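Side-chain contacts in phosphoribosylformylglycinamidine synthase 2 (Thermus thermophilus, PDB 3VIU), which belongs to the PurM-like AIR synthase superfamily, pairing N- and C-terminal domains twice in one chain, and holds adenosine-5'-diphosphate and a magnesium ion: residues A263-S268 and Q305-L310; S267-L272 and V280-D285; P385-D390 and L582-E587; Q392-R397 and S577-L582. One frame throughout, in Å; residues are numbered along the deposited sequence.

Contact 1 (A263-S268 and Q305-L310)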
loop_
_atom_site.group_PDB
_atom_site.type_symbol
_atom_site.label_atom_id
_atom_site.label_comp_id
_atom_site.label_asym_id
_atom_site.label_seq_id
_atom_site.Cartn_x
_atom_site.Cartn_y
_atom_site.Cartn_z
ATOM N N ALA A 263 14.925 1.451 14.569
ATOM C CA ALA A 263 16.355 1.434 14.870
ATOM C C ALA A 263 16.966 2.837 14.863
ATOM O O ALA A 263 18.187 2.993 14.902
ATOM C CB ALA A 263 17.089 0.523 13.878
ATOM N N GLY A 264 16.098 3.844 14.812
ATOM C CA GLY A 264 16.515 5.240 14.816
ATOM C C GLY A 264 17.834 5.637 14.165
ATOM O O GLY A 264 18.077 5.374 12.985
ATOM N N LEU A 265 18.681 6.295 14.951
ATOM C CA LEU A 265 19.985 6.767 14.496
ATOM C C LEU A 265 20.860 5.655 13.943
ATOM O O LEU A 265 21.539 5.836 12.937
ATOM C CB LEU A 265 20.717 7.462 15.647
ATOM C CG LEU A 265 20.258 8.859 16.057
ATOM C CD1 LEU A 265 20.830 9.217 17.414
ATOM C CD2 LEU A 265 20.699 9.852 15.004
ATOM N N THR A 266 20.846 4.505 14.602
ATOM C CA THR A 266 21.647 3.381 14.151
ATOM C C THR A 266 21.345 3.004 12.697
ATOM O O THR A 266 22.256 2.960 11.871
ATOM C CB THR A 266 21.430 2.157 15.053
ATOM O OG1 THR A 266 21.823 2.479 16.393
ATOM C CG2 THR A 266 22.250 0.979 14.558
ATOM N N SER A 267 20.079 2.751 12.373
ATOM C CA SER A 267 19.708 2.369 11.007
ATOM C C SER A 267 19.838 3.514 9.999
ATOM O O SER A 267 20.181 3.293 8.841
ATOM C CB SER A 267 18.277 1.825 10.975
ATOM O OG SER A 267 17.347 2.813 11.392
ATOM N N SER A 268 19.565 4.736 10.436
ATOM C CA SER A 268 19.667 5.880 9.546
ATOM C C SER A 268 21.075 6.072 9.019
ATOM O O SER A 268 21.297 6.060 7.809
ATOM C CB SER A 268 19.230 7.160 10.263
ATOM O OG SER A 268 17.824 7.227 10.381
ATOM N N GLN A 305 9.595 9.875 17.039
ATOM C CA GLN A 305 9.017 10.368 15.793
ATOM C C GLN A 305 9.564 11.707 15.319
ATOM O O GLN A 305 10.256 12.414 16.057
ATOM C CB GLN A 305 7.497 10.481 15.923
ATOM C CG GLN A 305 6.793 9.195 16.315
ATOM C CD GLN A 305 6.941 8.110 15.273
ATOM O OE1 GLN A 305 6.629 8.309 14.103
ATOM N NE2 GLN A 305 7.413 6.949 15.700
ATOM N N GLU A 306 9.209 12.039 14.079
ATOM C CA GLU A 306 9.614 13.266 13.396
ATOM C C GLU A 306 11.074 13.681 13.541
ATOM O O GLU A 306 11.375 14.816 13.921
ATOM C CB GLU A 306 8.706 14.449 13.776
ATOM C CG GLU A 306 7.920 14.290 15.050
ATOM C CD GLU A 306 6.633 13.497 14.874
ATOM O OE1 GLU A 306 6.048 13.123 15.910
ATOM O OE2 GLU A 306 6.199 13.254 13.725
ATOM N N ARG A 307 11.977 12.755 13.232
ATOM C CA ARG A 307 13.410 13.032 13.277
ATOM C C ARG A 307 13.937 12.831 11.859
ATOM O O ARG A 307 13.489 11.932 11.142
ATOM C CB ARG A 307 14.123 12.105 14.260
ATOM C CG ARG A 307 13.943 12.503 15.713
ATOM C CD ARG A 307 14.780 11.612 16.596
ATOM N NE ARG A 307 14.436 10.209 16.396
ATOM C CZ ARG A 307 15.159 9.188 16.848
ATOM N NH1 ARG A 307 16.276 9.411 17.530
ATOM N NH2 ARG A 307 14.766 7.946 16.607
HETATM N N MSE A 308 14.888 13.668 11.461
HETATM C CA MSE A 308 15.418 13.613 10.107
HETATM C C MSE A 308 16.935 13.821 10.042
HETATM O O MSE A 308 17.496 14.657 10.753
HETATM C CB MSE A 308 14.717 14.692 9.269
HETATM C CG MSE A 308 14.706 14.451 7.774
HETATM SE SE MSE A 308 13.373 13.121 7.269
HETATM C CE MSE A 308 11.919 14.308 6.760
ATOM N N VAL A 309 17.588 13.059 9.171
ATOM C CA VAL A 309 19.026 13.163 8.958
ATOM C C VAL A 309 19.259 13.855 7.606
ATOM O O VAL A 309 18.642 13.483 6.608
ATOM C CB VAL A 309 19.682 11.761 8.922
ATOM C CG1 VAL A 309 21.099 11.856 8.399
ATOM C CG2 VAL A 309 19.688 11.160 10.317
ATOM N N LEU A 310 20.127 14.866 7.574
ATOM C CA LEU A 310 20.414 15.562 6.319
ATOM C C LEU A 310 21.910 15.795 6.110
ATOM O O LEU A 310 22.638 16.115 7.048
ATOM C CB LEU A 310 19.667 16.899 6.252
ATOM C CG LEU A 310 18.148 16.839 6.430
ATOM C CD1 LEU A 310 17.824 16.888 7.906
ATOM C CD2 LEU A 310 17.486 17.997 5.722
HETATM O O HOH W 1 17.781 6.953 17.759
#
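R307 lays its guanidinium against G264 and L265 of helix 264-275, where NH2 comes to 3.7 Å from G264 CA and NH1 stands 4.3 Å from L265 CG. The helix packs here on strand 307-312 of the seven-stranded mixed sheet in the C-terminal AIR synthase-type domain; the short axes pass 10.0 Å apart at 32°, so helix and strand run roughly the same way. G264 has positive phi (32°) and no side chain, which lets the guanidinium close right onto its CA. The long R307 chain has a bend at its third torsion (chi3 -57°), which lets the guanidinium lie beside G264 and L265. No direct hydrogen bond joins the two segments. The arginine is nevertheless gripped on all three nitrogens: NE by S304 O, NH2 by S302 O and NH1 by T204 OG1, a set of partners that should fix its rotation. Farther along, the contact is a single van der Waals touch of S268 CB on V309 CG2, at 4.0 Å. S268 OG serves another purpose, bonding to the backbone O of D259, a residue of the adenosine-5'-diphosphate pocket; the S268 side chain lies about 8 Å from that ligand. M260 also touches L265, S268, R307 and V309, so the loop after strand 254-259 helps fill the junction. A single water makes the polar link across: lying at the guanidinium edge and in its plane, it accepts from R307 NH1 at 2.9 Å and from L265 N at 3.0 Å.

Contact 2 (S267-L272 and V280-D285)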
loop_
_atom_site.group_PDB
_atom_site.type_symbol
_atom_site.label_atom_id
_atom_site.label_comp_id
_atom_site.label_asym_id
_atom_site.label_seq_id
_atom_site.Cartn_x
_atom_site.Cartn_y
_atom_site.Cartn_z
ATOM N N SER A 267 20.079 2.751 12.373
ATOM C CA SER A 267 19.708 2.369 11.007
ATOM C C SER A 267 19.838 3.514 9.999
ATOM O O SER A 267 20.181 3.293 8.841
ATOM C CB SER A 267 18.277 1.825 10.975
ATOM O OG SER A 267 17.347 2.813 11.392
ATOM N N SER A 268 19.565 4.736 10.436
ATOM C CA SER A 268 19.667 5.880 9.546
ATOM C C SER A 268 21.075 6.072 9.019
ATOM O O SER A 268 21.297 6.060 7.809
ATOM C CB SER A 268 19.230 7.160 10.263
ATOM O OG SER A 268 17.824 7.227 10.381
ATOM N N LEU A 269 22.025 6.240 9.936
ATOM C CA LEU A 269 23.426 6.476 9.578
ATOM C C LEU A 269 24.163 5.292 8.956
ATOM O O LEU A 269 24.826 5.442 7.933
ATOM C CB LEU A 269 24.191 6.979 10.804
ATOM C CG LEU A 269 23.505 8.168 11.494
ATOM C CD1 LEU A 269 24.324 8.610 12.690
ATOM C CD2 LEU A 269 23.326 9.312 10.511
ATOM N N SER A 270 24.052 4.119 9.568
ATOM C CA SER A 270 24.731 2.942 9.042
ATOM C C SER A 270 24.235 2.652 7.629
ATOM O O SER A 270 25.013 2.285 6.746
ATOM C CB SER A 270 24.482 1.729 9.942
ATOM O OG SER A 270 23.128 1.323 9.878
ATOM N N GLU A 271 22.935 2.821 7.421
ATOM C CA GLU A 271 22.344 2.594 6.111
ATOM C C GLU A 271 22.945 3.629 5.166
ATOM O O GLU A 271 23.488 3.291 4.112
ATOM C CB GLU A 271 20.832 2.782 6.189
ATOM C CG GLU A 271 20.020 1.896 5.266
ATOM C CD GLU A 271 18.529 1.973 5.576
ATOM O OE1 GLU A 271 17.832 2.848 5.009
ATOM O OE2 GLU A 271 18.061 1.163 6.408
ATOM N N LEU A 272 22.847 4.895 5.562
ATOM C CA LEU A 272 23.377 5.998 4.770
ATOM C C LEU A 272 24.857 5.791 4.469
ATOM O O LEU A 272 25.309 6.017 3.343
ATOM C CB LEU A 272 23.178 7.323 5.513
ATOM C CG LEU A 272 23.846 8.574 4.940
ATOM C CD1 LEU A 272 23.521 8.725 3.459
ATOM C CD2 LEU A 272 23.376 9.792 5.724
ATOM N N VAL A 280 30.528 6.352 9.062
ATOM C CA VAL A 280 30.053 7.545 9.740
ATOM C C VAL A 280 30.424 7.557 11.222
ATOM O O VAL A 280 30.302 6.549 11.917
ATOM C CB VAL A 280 28.520 7.680 9.588
ATOM C CG1 VAL A 280 27.869 6.358 9.900
ATOM C CG2 VAL A 280 27.984 8.766 10.528
ATOM N N GLU A 281 30.896 8.705 11.691
ATOM C CA GLU A 281 31.267 8.876 13.086
ATOM C C GLU A 281 30.129 9.667 13.727
ATOM O O GLU A 281 29.837 10.793 13.310
ATOM C CB GLU A 281 32.577 9.666 13.197
ATOM C CG GLU A 281 33.106 9.850 14.624
ATOM C CD GLU A 281 34.422 10.638 14.677
ATOM O OE1 GLU A 281 34.390 11.891 14.776
ATOM O OE2 GLU A 281 35.487 9.996 14.602
ATOM N N LEU A 282 29.477 9.080 14.724
ATOM C CA LEU A 282 28.372 9.748 15.404
ATOM C C LEU A 282 28.796 10.269 16.775
ATOM O O LEU A 282 29.360 9.539 17.586
ATOM C CB LEU A 282 27.181 8.784 15.553
ATOM C CG LEU A 282 25.959 9.223 16.378
ATOM C CD1 LEU A 282 25.394 10.542 15.862
ATOM C CD2 LEU A 282 24.897 8.133 16.309
ATOM N N HIS A 283 28.537 11.546 17.016
ATOM C CA HIS A 283 28.868 12.172 18.288
ATOM C C HIS A 283 27.556 12.279 19.056
ATOM O O HIS A 283 26.823 13.250 18.901
ATOM C CB HIS A 283 29.450 13.563 18.047
ATOM C CG HIS A 283 30.755 13.557 17.309
ATOM N ND1 HIS A 283 31.972 13.450 17.948
ATOM C CD2 HIS A 283 31.034 13.645 15.986
ATOM C CE1 HIS A 283 32.942 13.473 17.051
ATOM N NE2 HIS A 283 32.400 13.589 15.852
ATOM N N LEU A 284 27.253 11.278 19.873
ATOM C CA LEU A 284 26.003 11.288 20.618
ATOM C C LEU A 284 25.809 12.503 21.500
ATOM O O LEU A 284 24.674 12.887 21.773
ATOM C CB LEU A 284 25.859 10.016 21.463
ATOM C CG LEU A 284 25.493 8.761 20.663
ATOM C CD1 LEU A 284 25.438 7.547 21.589
ATOM C CD2 LEU A 284 24.153 8.978 19.951
ATOM N N ASP A 285 26.903 13.119 21.937
ATOM C CA ASP A 285 26.790 14.285 22.801
ATOM C C ASP A 285 26.160 15.474 22.097
ATOM O O ASP A 285 25.638 16.375 22.746
ATOM C CB ASP A 285 28.161 14.697 23.350
ATOM C CG ASP A 285 28.798 13.617 24.199
ATOM O OD1 ASP A 285 28.081 13.006 25.022
ATOM O OD2 ASP A 285 30.016 13.389 24.048
#
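L269 has the largest share of the buried surface, inserting its side chain between V280 and L282 on strand 279-283. Its CB rests 3.8 Å from V280 CG1, while farther out CD1 reaches L282 CD2 at 3.7 Å and L282 CD1 at 3.9 Å. The two leucine side chains cross at about a right angle, so one methyl of L269 sits against both branches of L282. In V280, chi1 of 47° places CG1 between the backbone N and the carbonyl carbon; that methyl thereby also meets the backbone O of L269, at 3.7 Å. Helix 264-275 is the connecting helix of a beta-alpha-beta crossover: it follows strand 254-259 at one border of the seven-stranded sheet and leads into strand 279-283, which runs parallel to it with three strands in between. Consistent with that path, the helix and strand axes are 9.1 Å apart and close to antiparallel, at 158°. All the touching residues are buried; the side-chain contacts are all between apolar groups, and no hydrogen bond crosses. The sheet beneath extends the same surface: V309 packs on L269 and L272, and V334 and A335 of strand 331-338 lie against L282. On the helix, S270 OG turns to its own backbone, bonding to T266 O.

Contact 3 (P385-D390 and L582-E587)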
loop_
_atom_site.group_PDB
_atom_site.type_symbol
_atom_site.label_atom_id
_atom_site.label_comp_id
_atom_site.label_asym_id
_atom_site.label_seq_id
_atom_site.Cartn_x
_atom_site.Cartn_y
_atom_site.Cartn_z
ATOM N N PRO A 385 -21.199 -26.577 -3.618
ATOM C CA PRO A 385 -22.526 -27.196 -3.646
ATOM C C PRO A 385 -23.569 -26.401 -4.415
ATOM O O PRO A 385 -23.458 -25.182 -4.547
ATOM C CB PRO A 385 -22.879 -27.290 -2.172
ATOM C CG PRO A 385 -22.302 -26.022 -1.643
ATOM C CD PRO A 385 -20.929 -25.990 -2.296
ATOM N N PRO A 386 -24.596 -27.089 -4.944
ATOM C CA PRO A 386 -25.647 -26.391 -5.691
ATOM C C PRO A 386 -26.305 -25.402 -4.729
ATOM O O PRO A 386 -26.711 -25.778 -3.628
ATOM C CB PRO A 386 -26.590 -27.523 -6.095
ATOM C CG PRO A 386 -25.659 -28.693 -6.247
ATOM C CD PRO A 386 -24.779 -28.550 -5.023
ATOM N N LEU A 387 -26.392 -24.141 -5.134
ATOM C CA LEU A 387 -26.987 -23.126 -4.276
ATOM C C LEU A 387 -28.151 -22.432 -4.955
ATOM O O LEU A 387 -28.202 -22.334 -6.178
ATOM C CB LEU A 387 -25.940 -22.080 -3.893
ATOM C CG LEU A 387 -24.717 -22.587 -3.132
ATOM C CD1 LEU A 387 -23.707 -21.467 -3.004
ATOM C CD2 LEU A 387 -25.138 -23.103 -1.761
ATOM N N GLU A 388 -29.083 -21.947 -4.145
ATOM C CA GLU A 388 -30.248 -21.238 -4.648
ATOM C C GLU A 388 -30.674 -20.169 -3.659
ATOM O O GLU A 388 -30.663 -20.384 -2.445
ATOM C CB GLU A 388 -31.406 -22.209 -4.888
ATOM C CG GLU A 388 -31.366 -22.895 -6.241
ATOM C CD GLU A 388 -32.544 -23.824 -6.446
ATOM O OE1 GLU A 388 -32.750 -24.281 -7.595
ATOM O OE2 GLU A 388 -33.258 -24.101 -5.454
ATOM N N ALA A 389 -31.052 -19.012 -4.185
ATOM C CA ALA A 389 -31.478 -17.914 -3.337
ATOM C C ALA A 389 -32.212 -16.879 -4.161
ATOM O O ALA A 389 -32.061 -16.825 -5.378
ATOM C CB ALA A 389 -30.270 -17.281 -2.658
ATOM N N ASP A 390 -33.016 -16.062 -3.496
ATOM C CA ASP A 390 -33.757 -15.025 -4.189
ATOM C C ASP A 390 -32.818 -13.865 -4.517
ATOM O O ASP A 390 -32.385 -13.141 -3.628
ATOM C CB ASP A 390 -34.923 -14.543 -3.322
ATOM C CG ASP A 390 -35.612 -13.326 -3.899
ATOM O OD1 ASP A 390 -35.502 -13.102 -5.121
ATOM O OD2 ASP A 390 -36.274 -12.596 -3.132
ATOM N N LEU A 582 -21.940 -15.260 2.014
ATOM C CA LEU A 582 -23.234 -14.776 2.467
ATOM C C LEU A 582 -24.251 -15.903 2.600
ATOM O O LEU A 582 -25.052 -15.906 3.530
ATOM C CB LEU A 582 -23.782 -13.726 1.496
ATOM C CG LEU A 582 -25.207 -13.247 1.807
ATOM C CD1 LEU A 582 -25.151 -12.225 2.921
ATOM C CD2 LEU A 582 -25.849 -12.639 0.567
ATOM N N LEU A 583 -24.211 -16.862 1.679
ATOM C CA LEU A 583 -25.160 -17.969 1.697
ATOM C C LEU A 583 -24.774 -19.210 2.514
ATOM O O LEU A 583 -25.647 -19.972 2.929
ATOM C CB LEU A 583 -25.488 -18.384 0.257
ATOM C CG LEU A 583 -26.119 -17.280 -0.606
ATOM C CD1 LEU A 583 -26.268 -17.776 -2.038
ATOM C CD2 LEU A 583 -27.473 -16.870 -0.027
ATOM N N THR A 584 -23.483 -19.422 2.747
ATOM C CA THR A 584 -23.056 -20.592 3.512
ATOM C C THR A 584 -22.341 -20.200 4.792
ATOM O O THR A 584 -22.125 -21.029 5.676
ATOM C CB THR A 584 -22.093 -21.475 2.707
ATOM O OG1 THR A 584 -20.852 -20.778 2.522
ATOM C CG2 THR A 584 -22.699 -21.830 1.358
ATOM N N GLY A 585 -21.977 -18.932 4.889
ATOM C CA GLY A 585 -21.263 -18.477 6.061
ATOM C C GLY A 585 -19.834 -18.986 6.024
ATOM O O GLY A 585 -19.087 -18.823 6.982
ATOM N N LYS A 586 -19.443 -19.590 4.909
ATOM C CA LYS A 586 -18.100 -20.138 4.805
ATOM C C LYS A 586 -17.342 -19.716 3.548
ATOM O O LYS A 586 -17.909 -19.093 2.644
ATOM C CB LYS A 586 -18.182 -21.666 4.904
ATOM C CG LYS A 586 -18.935 -22.127 6.166
ATOM C CD LYS A 586 -18.742 -23.609 6.484
ATOM C CE LYS A 586 -19.520 -24.518 5.553
ATOM N NZ LYS A 586 -19.249 -25.951 5.868
ATOM N N GLU A 587 -16.048 -20.026 3.516
ATOM C CA GLU A 587 -15.219 -19.696 2.365
ATOM C C GLU A 587 -14.436 -20.935 1.976
ATOM O O GLU A 587 -13.685 -21.495 2.774
ATOM C CB GLU A 587 -14.266 -18.526 2.665
ATOM C CG GLU A 587 -13.104 -18.847 3.579
ATOM C CD GLU A 587 -12.083 -17.711 3.678
ATOM O OE1 GLU A 587 -11.037 -17.925 4.325
ATOM O OE2 GLU A 587 -12.321 -16.613 3.124
#
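With chi1 at -60°, L583 holds CG opposite its own carbonyl carbon and beside the backbone N, which carries its methyls to A389; the same torsion in L387 brings that leucine to T584 instead. L583, near the end of helix 578-584, offers both methyls to loop 385-390: CD2 lies 3.9 Å and CD1 4.1 Å from A389 CB, so the small alanine sits against the forked tip. Two residues earlier in the loop, L387 CD2 meets CG2 of T584, the next residue of the helix, at 4.2 Å, the two side chains crossing nearly at right angles. T584 divides its roles by its first torsion (chi1 68°), which holds the methyl beside the backbone N to face L387 and leaves OG1 for the backbone. No hydrogen bond spans the segments, and the touching residues are only partly buried, which marks this as apolar packing near the surface. L650 of helix 650-653 touches both leucines and adds a third partner. D390, directly after the contacting residues, uses OD1 to bond Q392 N and so caps helix 391-399. At the other segment, G585 leaves helical geometry with positive phi (73°), and T584 OG1, already bonded to L580 O, accepts from K586 N at 3.0 Å. That last bond, to the backbone N two residues on, defines an ST turn, here placed at the C-terminal end of helix 578-584.

Contact 4 (Q392-R397 and S577-L582)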
loop_
_atom_site.group_PDB
_atom_site.type_symbol
_atom_site.label_atom_id
_atom_site.label_comp_id
_atom_site.label_asym_id
_atom_site.label_seq_id
_atom_site.Cartn_x
_atom_site.Cartn_y
_atom_site.Cartn_z
ATOM N N GLN A 392 -33.415 -11.067 -5.641
ATOM C CA GLN A 392 -33.982 -9.780 -5.250
ATOM C C GLN A 392 -33.380 -9.400 -3.914
ATOM O O GLN A 392 -33.042 -8.244 -3.672
ATOM C CB GLN A 392 -35.500 -9.868 -5.080
ATOM C CG GLN A 392 -36.322 -9.714 -6.358
ATOM C CD GLN A 392 -36.203 -8.329 -6.971
ATOM O OE1 GLN A 392 -35.940 -7.349 -6.276
ATOM N NE2 GLN A 392 -36.413 -8.242 -8.275
ATOM N N GLU A 393 -33.233 -10.395 -3.047
ATOM C CA GLU A 393 -32.699 -10.157 -1.718
ATOM C C GLU A 393 -31.191 -10.341 -1.579
ATOM O O GLU A 393 -30.567 -9.720 -0.719
ATOM C CB GLU A 393 -33.447 -11.025 -0.702
ATOM C CG GLU A 393 -33.951 -10.220 0.489
ATOM C CD GLU A 393 -33.230 -10.577 1.772
ATOM O OE1 GLU A 393 -33.135 -9.709 2.666
ATOM O OE2 GLU A 393 -32.770 -11.738 1.886
ATOM N N VAL A 394 -30.596 -11.181 -2.419
ATOM C CA VAL A 394 -29.157 -11.378 -2.350
ATOM C C VAL A 394 -28.383 -10.090 -2.639
ATOM O O VAL A 394 -27.391 -9.798 -1.970
ATOM C CB VAL A 394 -28.695 -12.484 -3.317
ATOM C CG1 VAL A 394 -27.185 -12.402 -3.543
ATOM C CG2 VAL A 394 -29.053 -13.846 -2.730
ATOM N N LEU A 395 -28.830 -9.322 -3.627
ATOM C CA LEU A 395 -28.146 -8.076 -3.958
ATOM C C LEU A 395 -28.226 -7.098 -2.788
ATOM O O LEU A 395 -27.243 -6.429 -2.469
ATOM C CB LEU A 395 -28.751 -7.438 -5.213
ATOM C CG LEU A 395 -28.259 -6.026 -5.550
ATOM C CD1 LEU A 395 -26.748 -6.029 -5.761
ATOM C CD2 LEU A 395 -28.973 -5.518 -6.790
ATOM N N ARG A 396 -29.394 -7.019 -2.149
ATOM C CA ARG A 396 -29.565 -6.126 -1.007
ATOM C C ARG A 396 -28.709 -6.600 0.160
ATOM O O ARG A 396 -28.136 -5.788 0.886
ATOM C CB ARG A 396 -31.039 -6.054 -0.567
ATOM C CG ARG A 396 -31.974 -5.322 -1.542
ATOM C CD ARG A 396 -33.294 -4.919 -0.870
ATOM N NE ARG A 396 -34.148 -6.063 -0.564
ATOM C CZ ARG A 396 -35.069 -6.551 -1.392
ATOM N NH1 ARG A 396 -35.265 -5.992 -2.579
ATOM N NH2 ARG A 396 -35.783 -7.614 -1.041
ATOM N N ARG A 397 -28.609 -7.914 0.336
ATOM C CA ARG A 397 -27.810 -8.454 1.432
ATOM C C ARG A 397 -26.312 -8.241 1.207
ATOM O O ARG A 397 -25.560 -8.034 2.165
ATOM C CB ARG A 397 -28.121 -9.943 1.639
ATOM C CG ARG A 397 -29.505 -10.192 2.237
ATOM C CD ARG A 397 -29.927 -11.653 2.134
ATOM N NE ARG A 397 -29.119 -12.565 2.946
ATOM C CZ ARG A 397 -29.160 -13.895 2.839
ATOM N NH1 ARG A 397 -29.964 -14.474 1.951
ATOM N NH2 ARG A 397 -28.397 -14.651 3.623
ATOM N N SER A 577 -16.026 -16.653 -3.072
ATOM C CA SER A 577 -16.726 -15.418 -3.389
ATOM C C SER A 577 -17.491 -14.838 -2.222
ATOM O O SER A 577 -17.639 -15.472 -1.166
ATOM C CB SER A 577 -17.706 -15.644 -4.530
ATOM O OG SER A 577 -18.807 -16.422 -4.089
ATOM N N GLU A 578 -17.981 -13.618 -2.435
ATOM C CA GLU A 578 -18.776 -12.914 -1.444
ATOM C C GLU A 578 -20.123 -13.618 -1.299
ATOM O O GLU A 578 -20.560 -13.922 -0.199
ATOM C CB GLU A 578 -19.025 -11.466 -1.879
ATOM C CG GLU A 578 -17.887 -10.506 -1.638
ATOM C CD GLU A 578 -17.491 -10.434 -0.171
ATOM O OE1 GLU A 578 -18.378 -10.600 0.704
ATOM O OE2 GLU A 578 -16.291 -10.199 0.099
ATOM N N VAL A 579 -20.780 -13.880 -2.422
ATOM C CA VAL A 579 -22.081 -14.514 -2.382
ATOM C C VAL A 579 -22.024 -15.879 -1.713
ATOM O O VAL A 579 -22.985 -16.289 -1.068
ATOM C CB VAL A 579 -22.699 -14.656 -3.802
ATOM C CG1 VAL A 579 -22.056 -15.829 -4.546
ATOM C CG2 VAL A 579 -24.214 -14.834 -3.691
ATOM N N LEU A 580 -20.906 -16.584 -1.867
ATOM C CA LEU A 580 -20.776 -17.899 -1.241
ATOM C C LEU A 580 -20.775 -17.722 0.272
ATOM O O LEU A 580 -21.492 -18.420 0.996
ATOM C CB LEU A 580 -19.477 -18.594 -1.667
ATOM C CG LEU A 580 -19.149 -19.886 -0.895
ATOM C CD1 LEU A 580 -20.247 -20.925 -1.105
ATOM C CD2 LEU A 580 -17.818 -20.439 -1.355
ATOM N N TYR A 581 -19.968 -16.776 0.741
ATOM C CA TYR A 581 -19.860 -16.497 2.165
ATOM C C TYR A 581 -21.193 -16.066 2.762
ATOM O O TYR A 581 -21.527 -16.449 3.876
ATOM C CB TYR A 581 -18.832 -15.398 2.423
ATOM C CG TYR A 581 -18.750 -15.001 3.873
ATOM C CD1 TYR A 581 -18.134 -15.831 4.809
ATOM C CD2 TYR A 581 -19.294 -13.798 4.315
ATOM C CE1 TYR A 581 -18.059 -15.471 6.148
ATOM C CE2 TYR A 581 -19.225 -13.428 5.654
ATOM C CZ TYR A 581 -18.606 -14.270 6.565
ATOM O OH TYR A 581 -18.533 -13.913 7.892
ATOM N N LEU A 582 -21.940 -15.260 2.014
ATOM C CA LEU A 582 -23.234 -14.776 2.467
ATOM C C LEU A 582 -24.251 -15.903 2.600
ATOM O O LEU A 582 -25.052 -15.906 3.530
ATOM C CB LEU A 582 -23.782 -13.726 1.496
ATOM C CG LEU A 582 -25.207 -13.247 1.807
ATOM C CD1 LEU A 582 -25.151 -12.225 2.921
ATOM C CD2 LEU A 582 -25.849 -12.639 0.567
#
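V394 is the first residue of Q392-R397 to touch the other segment, and its CG1 meets V579 CG2 at 3.8 Å. It does so where two helices, 391-399 and 578-584, pack almost perpendicularly: the short axes approach to 10.9 Å at 101°, the second helix belonging to the C-terminal AIR synthase-type domain at the end of the chain. The same CG1 stands 4.3 Å from L582 CD2, so V394 serves both V579 and L582, residues three apart on the facing helix. L395 packs on W706, and R396 NH1 forms a salt bridge to E710; these two tie helix 391-399 to the strand and helix that close the chain. R397 then returns to the contact. Its CB lies 3.7 Å from L582 CD2, and a bend at chi3 (67°) folds the chain over the leucine, bringing L582 under one face of the guanidinium, with CD2 4.0 Å from that plane and displaced toward the rim. L582 has the most area buried here; its CG is anti to the backbone N, which extends the isobutyl group to R397. The packing is thus aliphatic at V394, while at R397 the leucine packs against CB and one face of the guanidinium. The opposing helix begins with an N-cap at S577, whose OG accepts from L580 N at 3.1 Å with an N-H...O angle of 149°.

Overall arrangement
The four contacts form two pairs on opposite sides of the chain's centre, with about 33 Å or more between the nearest atoms of the two pairs. Contacts 1 and 2 are core: both use helix 264-275 against one sheet, share S267 and S268, and meet through V309 CG1 and L269 CD2. They differ in chemistry, contact 1 adding an arginine and a bridging water while contact 2 rests on apolar side chains. Contacts 3 and 4 share helix 578-584 and L582, and A389 packs on V394 between them. Contact 3 is a surface patch of loop and helix end; contact 4 is partly buried, two valines inside and R397 at the border.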